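Exosome complex component Rrp42 (Pyrococcus abyssi, PDB 2PO1) is probably a non-catalytic subunit of the RNA-degrading archaeal exosome, helping to shape the active site of its partner Rrp41. Local coordinates at residues A49-A53 with A162-R168; N79-M83 with V136-I141; A167-K171 with L184-L190. All blocks are in the same frame, centred on the assembly; numbering follows the deposited sequence. Where two conformers were deposited one is given.

How the interactions relate
Interaction 1 sets the end of helix 152-166 against strand 51-57, interaction 2 joins strands 82-89 and 135-147 of the same mixed sheet, and interaction 3 pairs strand 168-174, which follows that helix, with strand 186-189. Leu164 of interaction 1 touches both others: Leu164 CD1 lies 3.9 Å from Ile141 CD1, and Leu164 CD2 lies 3.7 Å from Leu190 CD2. Arg137, within interaction 2, reaches interaction 3 through a probable hydrogen bond from NH1 to Pro170 O at 2.7 Å. The adenine nucleotide A6 of chain A touches interaction 2, whereas the nearest atoms of interactions 1 and 3 stay about 11 Å and about 14 Å from the RNA.

Interaction 1 of 3, residues A49-A53 with A162-R168; sequences AEGSA and AALLNAR
Glu50 O accepts the backbone N-H of Arg168, with Arg168 N at 2.9 Å from Glu50 O. The donor stands above the carbonyl plane, 50° out of it, and so misses the lone pairs. A C-H of Ala167 converges on the same oxygen (Ala167 CA to Glu50 O, 3.2 Å), and a water that also bonds Asn166 O lies 2.9 Å from Glu50 O. The second bond runs the other way, from Ser52 N to Asn166 OD1 at 3.0 Å, in the carbonyl plane and on a lone pair. Asn166 reaches it because CG is anti to the backbone N (chi1 178°), which places OD1 at Ser52 N. Between the two bonds the backbones close in: Gly51 CA is 3.6 Å from Ala167 CA, where a beta carbon on the glycine would collide with Ala163 O. Small side chains continue the fit, Ala163 CB resting on Ser52 C at 3.6 Å and Ala53 CB meeting Ala162 CB at 3.7 Å. Farther out, Ser52 OG is hydrogen-bonded to Ile46 N, and Glu50 OE2 bonds Thr68 N. Glu50 and Gly51 both face Ile66, which makes a classic beta bulge where strand 51-57 begins. With segment axes 5.7 Å apart at 145°, this is helix 152-166 lying on the mixed sheet, the alpha/beta layering of an RNase PH family domain.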
loop_
_atom_site.group_PDB
_atom_site.type_symbol
_atom_site.label_atom_id
_atom_site.label_comp_id
_atom_site.label_asym_id
_atom_site.label_seq_id
_atom_site.Cartn_x
_atom_site.Cartn_y
_atom_site.Cartn_z
ATOM N N ALA C 49 20.773 -4.274 19.615
ATOM C CA ALA C 49 21.212 -4.498 18.253
ATOM C C ALA C 49 22.599 -5.153 18.283
ATOM O O ALA C 49 23.303 -5.125 19.308
ATOM C CB ALA C 49 21.287 -3.136 17.486
ATOM N N GLU C 50 22.992 -5.673 17.134
ATOM C CA GLU C 50 24.255 -6.368 16.988
ATOM C C GLU C 50 25.337 -5.314 16.847
ATOM O O GLU C 50 26.457 -5.442 17.390
ATOM C CB GLU C 50 24.158 -7.301 15.789
ATOM C CG GLU C 50 23.469 -8.636 16.078
ATOM C CD GLU C 50 21.965 -8.580 16.361
ATOM O OE1 GLU C 50 21.498 -8.814 17.511
ATOM O OE2 GLU C 50 21.193 -8.373 15.430
ATOM N N GLY C 51 24.994 -4.228 16.174
ATOM C CA GLY C 51 25.872 -3.070 16.123
ATOM C C GLY C 51 25.032 -1.833 16.060
ATOM O O GLY C 51 23.866 -1.880 15.669
ATOM N N SER C 52 25.631 -0.716 16.402
ATOM C CA SER C 52 24.917 0.553 16.335
ATOM C C SER C 52 25.863 1.724 16.367
ATOM O O SER C 52 27.009 1.586 16.764
ATOM C CB SER C 52 23.865 0.646 17.437
ATOM O OG SER C 52 24.429 0.512 18.703
ATOM N N ALA C 53 25.424 2.887 15.899
ATOM C CA ALA C 53 26.295 4.046 15.978
ATOM C C ALA C 53 25.317 5.198 16.010
ATOM O O ALA C 53 24.300 5.235 15.250
ATOM C CB ALA C 53 27.231 4.158 14.713
ATOM N N ALA C 162 30.270 2.886 10.935
ATOM C CA ALA C 162 30.696 2.773 12.331
ATOM C C ALA C 162 29.866 1.690 13.009
ATOM O O ALA C 162 30.361 0.960 13.858
ATOM C CB ALA C 162 30.581 4.135 13.070
ATOM N N ALA C 163 28.593 1.557 12.641
ATOM C CA ALA C 163 27.739 0.566 13.297
ATOM C C ALA C 163 28.212 -0.842 12.853
ATOM O O ALA C 163 28.335 -1.769 13.657
ATOM C CB ALA C 163 26.286 0.811 12.939
ATOM N N LEU C 164 28.568 -0.983 11.573
ATOM C CA LEU C 164 29.063 -2.278 11.033
ATOM C C LEU C 164 30.379 -2.688 11.695
ATOM O O LEU C 164 30.615 -3.875 12.030
ATOM C CB LEU C 164 29.226 -2.119 9.520
ATOM C CG LEU C 164 27.921 -2.165 8.764
ATOM C CD1 LEU C 164 28.247 -1.752 7.373
ATOM C CD2 LEU C 164 27.437 -3.616 8.745
ATOM N N LEU C 165 31.243 -1.704 11.909
ATOM C CA LEU C 165 32.486 -1.945 12.630
ATOM C C LEU C 165 32.202 -2.313 14.062
ATOM O O LEU C 165 32.909 -3.081 14.625
ATOM C CB LEU C 165 33.400 -0.734 12.614
ATOM C CG LEU C 165 34.004 -0.475 11.229
ATOM C CD1 LEU C 165 34.470 0.975 11.179
ATOM C CD2 LEU C 165 35.112 -1.493 10.915
ATOM N N ASN C 166 31.141 -1.755 14.630
ATOM C CA ASN C 166 30.737 -2.062 16.007
ATOM C C ASN C 166 30.039 -3.407 16.182
ATOM O O ASN C 166 29.863 -3.898 17.316
ATOM C CB ASN C 166 29.746 -0.985 16.466
ATOM C CG ASN C 166 29.237 -1.219 17.849
ATOM O OD1 ASN C 166 28.072 -1.337 18.039
ATOM N ND2 ASN C 166 30.134 -1.268 18.831
ATOM N N ALA C 167 29.613 -3.986 15.072
ATOM C CA ALA C 167 28.695 -5.076 15.114
ATOM C C ALA C 167 29.439 -6.278 15.596
ATOM O O ALA C 167 30.621 -6.479 15.263
ATOM C CB ALA C 167 28.101 -5.317 13.754
ATOM N N ARG C 168 28.763 -6.986 16.481
ATOM C CA ARG C 168 29.183 -8.296 16.939
ATOM C C ARG C 168 27.964 -9.168 16.752
ATOM O O ARG C 168 26.888 -8.862 17.246
ATOM C CB ARG C 168 29.647 -8.277 18.392
ATOM C CG ARG C 168 30.982 -7.589 18.534
ATOM C CD ARG C 168 31.737 -7.959 19.744
ATOM N NE ARG C 168 32.217 -9.364 19.731
ATOM C CZ ARG C 168 33.400 -9.793 19.272
ATOM N NH1 ARG C 168 34.295 -8.963 18.715
ATOM N NH2 ARG C 168 33.670 -11.096 19.333
HETATM O O HOH W 1 28.498 -4.662 19.313
#

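Interaction 2 of 3, residues N79-M83 with V136-I141; sequences NMGVM and VRVVFI. With nucleotides of chain A.
Val82 and Val138 lie side by side and point the same way, Val82 CG1 meeting Val138 CG1 at 3.8 Å. Val136 comes at Val82 differently, its side chain crossing at about a right angle, and its CB sits 3.6 Å from Gly81 CA. The backbones fix this arrangement. Val82 N gives its hydrogen to Arg137 O at 2.8 Å, and Val82 O takes that of Val139 N at 2.7 Å. Bonds from Val82 to the residues before and after Val138 are the signature of a parallel pair, here the strands 82-89 and 135-147 at one margin of the mixed sheet in the RNase PH family domain. Alternation along the strands then separates two faces. On the face of Val82 and Val138, RNA approaches: Val138 CG1 is 4.0 Å from N7 of the adenine nucleotide A6 of chain A. Phe140 meets the same nucleotide at its ring edge, with C5' of A6 in the ring plane and 3.7 Å from Phe140 CE2. The reverse face carries Met83 and Val139. Met83 crosses Ile141 obliquely, its CG 3.9 Å from Ile141 CD1; the chain leaves with CG anti to the backbone N (chi1 -177°) and bends only at chi3 (99°), which keeps SD and CE against the same methyl. A serine in place of Met83 would take away CG, SD and CE and would probably leave a gap beside Ile141 CD1. Leu164 of helix 152-166 packs on Val139 and Ile141 from this side, while Leu123 touches Met83. Arg137 turns its guanidinium away from Val82 and bonds Pro170 O through NH1.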
loop_
_atom_site.group_PDB
_atom_site.type_symbol
_atom_site.label_atom_id
_atom_site.label_comp_id
_atom_site.label_asym_id
_atom_site.label_seq_id
_atom_site.Cartn_x
_atom_site.Cartn_y
_atom_site.Cartn_z
ATOM N N ASN C 79 26.703 -17.492 -2.918
ATOM C CA ASN C 79 27.965 -17.379 -2.196
ATOM C C ASN C 79 28.170 -16.052 -1.506
ATOM O O ASN C 79 29.268 -15.704 -1.096
ATOM C CB ASN C 79 29.129 -17.696 -3.116
ATOM C CG ASN C 79 29.204 -19.147 -3.423
ATOM O OD1 ASN C 79 29.303 -19.962 -2.517
ATOM N ND2 ASN C 79 29.109 -19.490 -4.695
ATOM N N MET C 80 27.082 -15.342 -1.301
ATOM C CA MET C 80 27.161 -14.044 -0.664
ATOM C C MET C 80 26.122 -13.908 0.402
ATOM O O MET C 80 24.990 -14.325 0.236
ATOM C CB MET C 80 27.007 -12.965 -1.709
ATOM C CG MET C 80 28.288 -12.673 -2.469
ATOM S SD MET C 80 27.810 -11.818 -3.998
ATOM C CE MET C 80 26.939 -10.359 -3.477
ATOM N N GLY C 81 26.533 -13.373 1.534
ATOM C CA GLY C 81 25.579 -12.993 2.528
ATOM C C GLY C 81 24.755 -11.823 2.011
ATOM O O GLY C 81 24.905 -11.375 0.863
ATOM N N VAL C 82 23.854 -11.348 2.845
ATOM C CA VAL C 82 22.890 -10.363 2.399
ATOM C C VAL C 82 23.091 -9.090 3.178
ATOM O O VAL C 82 23.288 -9.085 4.427
ATOM C CB VAL C 82 21.378 -10.886 2.455
ATOM C CG1 VAL C 82 20.381 -9.726 2.230
ATOM C CG2 VAL C 82 21.139 -11.960 1.442
ATOM N N MET C 83 23.062 -7.980 2.447
ATOM C CA MET C 83 23.051 -6.722 3.134
ATOM C C MET C 83 21.965 -5.850 2.553
ATOM O O MET C 83 21.795 -5.698 1.305
ATOM C CB MET C 83 24.430 -6.052 3.001
ATOM C CG MET C 83 24.558 -4.741 3.766
ATOM S SD MET C 83 26.097 -3.943 3.208
ATOM C CE MET C 83 25.483 -2.750 2.023
ATOM N N VAL C 136 22.928 -17.909 4.741
ATOM C CA VAL C 136 23.896 -16.860 4.845
ATOM C C VAL C 136 23.465 -15.884 5.948
ATOM O O VAL C 136 22.306 -15.880 6.419
ATOM C CB VAL C 136 24.105 -16.151 3.489
ATOM C CG1 VAL C 136 24.386 -17.176 2.425
ATOM C CG2 VAL C 136 22.886 -15.349 3.101
ATOM N N ARG C 137 24.424 -15.106 6.406
ATOM C CA ARG C 137 24.111 -14.010 7.264
ATOM C C ARG C 137 23.402 -12.929 6.459
ATOM O O ARG C 137 23.778 -12.623 5.307
ATOM C CB ARG C 137 25.361 -13.451 7.953
ATOM C CG ARG C 137 25.039 -13.299 9.426
ATOM C CD ARG C 137 26.178 -12.788 10.175
ATOM N NE ARG C 137 27.082 -13.827 10.672
ATOM C CZ ARG C 137 26.867 -14.551 11.756
ATOM N NH1 ARG C 137 27.795 -15.399 12.148
ATOM N NH2 ARG C 137 25.731 -14.441 12.438
ATOM N N VAL C 138 22.359 -12.402 7.080
ATOM C CA VAL C 138 21.572 -11.307 6.535
ATOM C C VAL C 138 21.779 -10.127 7.456
ATOM O O VAL C 138 21.527 -10.209 8.658
ATOM C CB VAL C 138 20.104 -11.733 6.411
ATOM C CG1 VAL C 138 19.268 -10.593 5.797
ATOM C CG2 VAL C 138 20.057 -12.921 5.536
ATOM N N VAL C 139 22.282 -9.043 6.885
ATOM C CA VAL C 139 22.620 -7.864 7.665
ATOM C C VAL C 139 21.733 -6.707 7.252
ATOM O O VAL C 139 21.768 -6.263 6.082
ATOM C CB VAL C 139 24.132 -7.494 7.484
ATOM C CG1 VAL C 139 24.462 -6.191 8.221
ATOM C CG2 VAL C 139 25.001 -8.612 8.021
ATOM N N PHE C 140 20.909 -6.272 8.190
ATOM C CA PHE C 140 20.092 -5.067 8.044
ATOM C C PHE C 140 20.786 -3.825 8.621
ATOM O O PHE C 140 21.113 -3.749 9.827
ATOM C CB PHE C 140 18.720 -5.246 8.735
ATOM C CG PHE C 140 17.927 -6.364 8.217
ATOM C CD1 PHE C 140 18.065 -7.631 8.756
ATOM C CD2 PHE C 140 17.005 -6.168 7.190
ATOM C CE1 PHE C 140 17.286 -8.693 8.261
ATOM C CE2 PHE C 140 16.237 -7.242 6.696
ATOM C CZ PHE C 140 16.371 -8.480 7.238
ATOM N N ILE C 141 21.026 -2.864 7.746
ATOM C CA ILE C 141 21.553 -1.608 8.141
ATOM C C ILE C 141 20.323 -0.713 8.234
ATOM O O ILE C 141 19.712 -0.373 7.220
ATOM C CB ILE C 141 22.532 -1.026 7.159
ATOM C CG1 ILE C 141 23.633 -2.037 6.869
ATOM C CG2 ILE C 141 23.044 0.301 7.712
ATOM C CD1 ILE C 141 24.660 -1.526 5.910
ATOM P P A A 6 11.930 -5.639 5.258
ATOM O OP1 A A 6 12.700 -4.388 5.490
ATOM O OP2 A A 6 11.882 -6.669 6.330
ATOM O "O5'" A A 6 12.502 -6.368 3.943
ATOM C "C5'" A A 6 13.812 -6.955 3.920
ATOM C "C4'" A A 6 14.520 -6.792 2.573
ATOM O "O4'" A A 6 15.658 -7.701 2.497
ATOM C "C3'" A A 6 13.700 -7.082 1.317
ATOM O "O3'" A A 6 14.225 -6.279 0.265
ATOM C "C2'" A A 6 13.945 -8.585 1.113
ATOM O "O2'" A A 6 13.849 -8.972 -0.247
ATOM C "C1'" A A 6 15.368 -8.799 1.649
ATOM N N9 A A 6 15.558 -10.008 2.446
ATOM C C8 A A 6 15.440 -10.097 3.803
ATOM N N7 A A 6 15.664 -11.292 4.285
ATOM C C5 A A 6 15.955 -12.056 3.166
ATOM C C6 A A 6 16.287 -13.426 2.996
ATOM N N6 A A 6 16.383 -14.286 4.017
ATOM N N1 A A 6 16.519 -13.881 1.741
ATOM C C2 A A 6 16.426 -13.022 0.721
ATOM N N3 A A 6 16.122 -11.719 0.765
ATOM C C4 A A 6 15.896 -11.280 2.020
#

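Interaction 3 of 3, residues A167-K171 with L184-L190; sequences ARVPK and LDETEPL
Lys171 N donates to Glu186 O at 2.7 Å, an almost straight bond (168° at the hydrogen), while Lys171 O accepts from Leu184 N at 2.8 Å. Lys171 thus bonds to both flanking strands, its N-H to one and its C=O to the other, as befits the middle strand of the three-stranded antiparallel sheet in which 168-174 runs between 181-184 and 186-189, the chain turning its corner at Asp185. Two residues back along the strand, Val169 and Glu188 form a hydrogen-bonded pair, Val169 N lying 2.9 Å from Glu188 O with Glu188 N returning a bond to Val169 O. The side chains reinforce the pairing from two sides. Lys171 NZ makes a salt bridge at 2.8 Å with Glu188 OE2, which offers its anti lone pair, on the side away from OE1; Glu188 CG sits between its backbone N and carbonyl carbon (chi1 44°), which, with the extended chain beyond, brings OE2 to the lysine. Arg168 crosses Thr187 at about a right angle, and its NE bonds Thr187 OG1 at 3.0 Å in the guanidinium plane; NH2 adds only a weak, bent bond to Thr187 O. One face of that guanidinium rests over the Glu188-Pro189 peptide link. Val169 and Leu190 meet crosswise, Val169 CG1 lying 3.7 Å from Leu190 CD1, and Arg137 of strand 135-147 packs on both, joining this sheet to the larger one. A water joins Ala167 to Leu190, donating to Ala167 O at 2.7 Å and accepting from Leu190 N.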
loop_
_atom_site.group_PDB
_atom_site.type_symbol
_atom_site.label_atom_id
_atom_site.label_comp_id
_atom_site.label_asym_id
_atom_site.label_seq_id
_atom_site.Cartn_x
_atom_site.Cartn_y
_atom_site.Cartn_z
ATOM N N ALA C 167 29.613 -3.986 15.072
ATOM C CA ALA C 167 28.695 -5.076 15.114
ATOM C C ALA C 167 29.439 -6.278 15.596
ATOM O O ALA C 167 30.621 -6.479 15.263
ATOM C CB ALA C 167 28.101 -5.317 13.754
ATOM N N ARG C 168 28.763 -6.986 16.481
ATOM C CA ARG C 168 29.183 -8.296 16.939
ATOM C C ARG C 168 27.964 -9.168 16.752
ATOM O O ARG C 168 26.888 -8.862 17.246
ATOM C CB ARG C 168 29.647 -8.277 18.392
ATOM C CG ARG C 168 30.982 -7.589 18.534
ATOM C CD ARG C 168 31.737 -7.959 19.744
ATOM N NE ARG C 168 32.217 -9.364 19.731
ATOM C CZ ARG C 168 33.400 -9.793 19.272
ATOM N NH1 ARG C 168 34.295 -8.963 18.715
ATOM N NH2 ARG C 168 33.670 -11.096 19.333
ATOM N N VAL C 169 28.169 -10.259 16.036
ATOM C CA VAL C 169 27.113 -11.130 15.587
ATOM C C VAL C 169 27.429 -12.519 16.145
ATOM O O VAL C 169 28.601 -12.824 16.392
ATOM C CB VAL C 169 27.031 -11.108 14.028
ATOM C CG1 VAL C 169 26.648 -9.680 13.536
ATOM C CG2 VAL C 169 28.355 -11.543 13.412
ATOM N N PRO C 170 26.385 -13.340 16.392
ATOM C CA PRO C 170 26.568 -14.698 16.920
ATOM C C PRO C 170 27.478 -15.491 15.997
ATOM O O PRO C 170 27.272 -15.468 14.774
ATOM C CB PRO C 170 25.163 -15.303 16.883
ATOM C CG PRO C 170 24.224 -14.120 16.815
ATOM C CD PRO C 170 24.963 -13.007 16.155
ATOM N N LYS C 171 28.503 -16.132 16.572
ATOM C CA LYS C 171 29.271 -17.132 15.845
ATOM C C LYS C 171 28.293 -18.222 15.419
ATOM O O LYS C 171 27.429 -18.656 16.186
ATOM C CB LYS C 171 30.350 -17.771 16.716
ATOM C CG LYS C 171 31.580 -16.927 16.918
ATOM C CD LYS C 171 32.816 -17.773 16.957
ATOM C CE LYS C 171 34.119 -16.965 16.913
ATOM N NZ LYS C 171 34.347 -16.201 15.644
ATOM N N LEU C 184 25.867 -19.848 18.178
ATOM C CA LEU C 184 26.559 -19.843 19.456
ATOM C C LEU C 184 26.369 -18.496 20.160
ATOM O O LEU C 184 25.914 -17.539 19.560
ATOM C CB LEU C 184 28.056 -20.162 19.274
ATOM C CG LEU C 184 28.482 -21.171 18.200
ATOM C CD1 LEU C 184 29.989 -21.247 18.128
ATOM C CD2 LEU C 184 27.868 -22.562 18.426
ATOM N N ASP C 185 26.717 -18.466 21.441
ATOM C CA ASP C 185 26.686 -17.280 22.278
ATOM C C ASP C 185 27.827 -16.355 21.954
ATOM O O ASP C 185 27.630 -15.127 21.893
ATOM C CB ASP C 185 26.770 -17.669 23.751
ATOM C CG ASP C 185 25.442 -18.151 24.299
ATOM O OD1 ASP C 185 24.380 -17.841 23.692
ATOM O OD2 ASP C 185 25.476 -18.835 25.348
ATOM N N GLU C 186 29.009 -16.942 21.752
ATOM C CA GLU C 186 30.193 -16.216 21.296
ATOM C C GLU C 186 29.852 -15.427 20.052
ATOM O O GLU C 186 29.153 -15.908 19.151
ATOM C CB GLU C 186 31.360 -17.172 20.993
ATOM C CG GLU C 186 32.735 -16.505 20.856
ATOM C CD GLU C 186 33.825 -17.446 20.321
ATOM O OE1 GLU C 186 33.727 -18.682 20.520
ATOM O OE2 GLU C 186 34.795 -16.945 19.715
ATOM N N THR C 187 30.352 -14.204 20.010
ATOM C CA THR C 187 30.068 -13.338 18.908
ATOM C C THR C 187 31.381 -13.072 18.205
ATOM O O THR C 187 32.434 -13.447 18.676
ATOM C CB THR C 187 29.373 -12.035 19.363
ATOM O OG1 THR C 187 30.154 -11.425 20.396
ATOM C CG2 THR C 187 27.988 -12.335 19.900
ATOM N N GLU C 188 31.303 -12.466 17.038
ATOM C CA GLU C 188 32.500 -12.141 16.295
ATOM C C GLU C 188 32.153 -10.918 15.544
ATOM O O GLU C 188 30.971 -10.634 15.356
ATOM C CB GLU C 188 32.807 -13.271 15.315
ATOM C CG GLU C 188 31.552 -13.719 14.614
ATOM C CD GLU C 188 31.784 -14.654 13.480
ATOM O OE1 GLU C 188 31.022 -14.537 12.528
ATOM O OE2 GLU C 188 32.680 -15.516 13.535
ATOM N N PRO C 189 33.159 -10.188 15.060
ATOM C CA PRO C 189 32.769 -9.049 14.232
ATOM C C PRO C 189 32.223 -9.502 12.895
ATOM O O PRO C 189 32.325 -10.684 12.543
ATOM C CB PRO C 189 34.084 -8.333 13.963
ATOM C CG PRO C 189 35.067 -8.926 14.985
ATOM C CD PRO C 189 34.617 -10.299 15.224
ATOM N N LEU C 190 31.711 -8.554 12.140
ATOM C CA LEU C 190 31.202 -8.830 10.796
ATOM C C LEU C 190 32.453 -8.711 9.923
ATOM O O LEU C 190 33.460 -8.182 10.392
ATOM C CB LEU C 190 30.158 -7.773 10.464
ATOM C CG LEU C 190 28.706 -8.036 10.026
ATOM C CD1 LEU C 190 28.166 -9.405 10.197
ATOM C CD2 LEU C 190 27.752 -6.879 10.533
HETATM O O HOH W 2 31.736 -6.070 12.878
#